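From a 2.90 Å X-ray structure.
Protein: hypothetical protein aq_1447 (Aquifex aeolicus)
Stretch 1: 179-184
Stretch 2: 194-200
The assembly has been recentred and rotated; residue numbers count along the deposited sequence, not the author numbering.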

# COMPACT_ATOMS: atom_id res chain seq x y z
N ASN A 179 5.82 6.80 23.11
CA ASN A 179 4.76 5.84 22.70
C ASN A 179 5.15 4.72 21.72
O ASN A 179 5.13 4.91 20.50
N PRO A 180 5.43 3.51 22.26
CA PRO A 180 5.84 2.32 21.51
C PRO A 180 4.89 1.67 20.49
O PRO A 180 5.35 1.17 19.47
N LYS A 181 3.59 1.70 20.76
CA LYS A 181 2.60 1.07 19.88
C LYS A 181 2.42 1.74 18.53
O LYS A 181 2.47 2.97 18.43
N ARG A 182 2.26 0.87 17.52
CA ARG A 182 2.10 1.22 16.10
C ARG A 182 3.42 1.58 15.44
O ARG A 182 3.44 2.14 14.33
N ILE A 183 4.52 1.29 16.12
CA ILE A 183 5.82 1.60 15.56
C ILE A 183 6.31 0.41 14.76
O ILE A 183 6.42 -0.70 15.28
N ARG A 184 6.53 0.65 13.47
CA ARG A 184 7.01 -0.38 12.56
C ARG A 184 8.49 -0.60 12.83
O ARG A 184 9.27 0.36 12.87
N GLY A 194 7.09 -5.26 11.05
CA GLY A 194 5.84 -5.42 11.78
C GLY A 194 5.63 -4.28 12.77
O GLY A 194 6.59 -3.57 13.09
N ARG A 195 4.39 -4.09 13.21
CA ARG A 195 4.06 -3.02 14.16
C ARG A 195 4.04 -3.56 15.57
O ARG A 195 3.48 -4.62 15.81
N VAL A 196 4.57 -2.78 16.51
CA VAL A 196 4.64 -3.17 17.92
C VAL A 196 3.26 -3.28 18.57
O VAL A 196 2.44 -2.36 18.48
N GLN A 197 3.03 -4.43 19.22
CA GLN A 197 1.78 -4.70 19.91
C GLN A 197 1.93 -4.63 21.43
O GLN A 197 1.17 -3.89 22.09
N ASP A 198 2.87 -5.41 21.97
CA ASP A 198 3.15 -5.50 23.42
C ASP A 198 4.64 -5.48 23.76
O ASP A 198 5.45 -6.10 23.06
N VAL A 199 4.98 -4.77 24.84
CA VAL A 199 6.35 -4.68 25.35
C VAL A 199 6.33 -5.08 26.82
O VAL A 199 5.45 -4.66 27.59
N PHE A 200 7.29 -5.93 27.18
CA PHE A 200 7.47 -6.39 28.54
C PHE A 200 8.94 -6.70 28.82
O PHE A 200 9.72 -6.87 27.88

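Where a strand edge meets a turn, backbone hydrogen bonds can hold two segments together even where their side chains bring like charges close. The contact between residues 179-184 and the strand 194-200 illustrates this. Val 196 N donates to Ile 183 O (3.0 Å), and Arg 182 N gives a weak bond back to Val 196 O (3.4 Å), so the type II turn from Pro 180 to Ile 183 is held against one strand residue. The side chain of Val 196, a t rotamer, points toward the turn: its CB lies 3.4 Å from Pro 180 O, and its CG2 is 4.4 Å from Ile 183 CB.

Arg 195 has the most surface covered, and Arg 184, its antiparallel partner in a non-hydrogen-bonded pair, sends its side chain to the same face of the sheet. Both have chi1 in m, and their guanidinium groups crowd together, with Arg 184 NH2 2.8 Å from Arg 195 NH2. Both atoms are donors, so this is no hydrogen bond. The Arg 182 guanidinium is a third positive group, its NH1 3.5 Å from Arg 195 NH1.

Opposite charges meet at Lys 181, extended as mttt, whose NZ forms a long salt bridge with Asp 198 OD1 (3.9 Å). A water donates to Gln 197 O (2.7 Å) and weakly accepts from Lys 181 NZ (3.2 Å).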

# COMPACT_ATOMS: atom_id res chain seq x y z
CB ASN A 179 3.55 6.61 22.19
CG ASN A 179 3.15 7.71 23.15
OD1 ASN A 179 2.65 7.44 24.24
ND2 ASN A 179 3.45 8.95 22.77
CB PRO A 180 6.22 1.34 22.62
CG PRO A 180 5.22 1.65 23.69
CD PRO A 180 5.20 3.16 23.68
CB LYS A 181 1.28 0.88 20.60
CG LYS A 181 1.45 -0.12 21.72
CD LYS A 181 0.27 -0.22 22.63
CE LYS A 181 0.59 -1.20 23.75
NZ LYS A 181 -0.63 -1.86 24.29
CB ARG A 182 1.09 2.37 15.86
CG ARG A 182 -0.35 2.03 16.15
CD ARG A 182 -1.24 3.25 16.00
NE ARG A 182 -2.59 2.96 16.45
CZ ARG A 182 -3.51 2.29 15.75
NH1 ARG A 182 -3.25 1.82 14.53
NH2 ARG A 182 -4.70 2.09 16.29
CB ILE A 183 6.83 2.05 16.65
CG1 ILE A 183 6.42 3.44 17.14
CG2 ILE A 183 8.26 2.08 16.11
CD1 ILE A 183 7.27 4.01 18.24
CB ARG A 184 6.74 -0.00 11.09
CG ARG A 184 5.26 0.29 10.78
CD ARG A 184 4.80 -0.12 9.37
NE ARG A 184 3.33 -0.23 9.30
CZ ARG A 184 2.61 -0.46 8.20
NH1 ARG A 184 3.19 -0.60 7.02
NH2 ARG A 184 1.29 -0.58 8.29
CB ARG A 195 2.70 -2.37 13.88
CG ARG A 195 2.59 -1.56 12.61
CD ARG A 195 1.43 -0.58 12.70
NE ARG A 195 1.10 0.03 11.42
CZ ARG A 195 -0.07 0.59 11.12
NH1 ARG A 195 -1.06 0.63 12.02
NH2 ARG A 195 -0.29 1.07 9.90
CB VAL A 196 5.53 -2.19 18.75
CG1 VAL A 196 5.64 -2.64 20.19
CG2 VAL A 196 6.92 -2.12 18.17
CB GLN A 197 1.22 -6.07 19.48
CG GLN A 197 -0.18 -6.35 20.05
CD GLN A 197 -0.81 -7.66 19.60
OE1 GLN A 197 -0.26 -8.43 18.79
NE2 GLN A 197 -2.00 -7.91 20.13
CB ASP A 198 2.55 -6.79 24.01
CG ASP A 198 1.27 -6.55 24.82
OD1 ASP A 198 0.62 -5.49 24.68
OD2 ASP A 198 0.92 -7.47 25.59
CB VAL A 199 6.98 -3.24 25.20
CG1 VAL A 199 8.34 -3.15 25.89
CG2 VAL A 199 7.19 -2.89 23.75
CB PHE A 200 6.53 -7.58 28.88
CG PHE A 200 6.86 -8.86 28.17
CD1 PHE A 200 7.62 -9.86 28.84
CD2 PHE A 200 6.38 -9.11 26.87
CE1 PHE A 200 7.90 -11.10 28.21
CE2 PHE A 200 6.65 -10.35 26.23
CZ PHE A 200 7.41 -11.35 26.90
O HOH W 1 -1.08 -2.63 21.25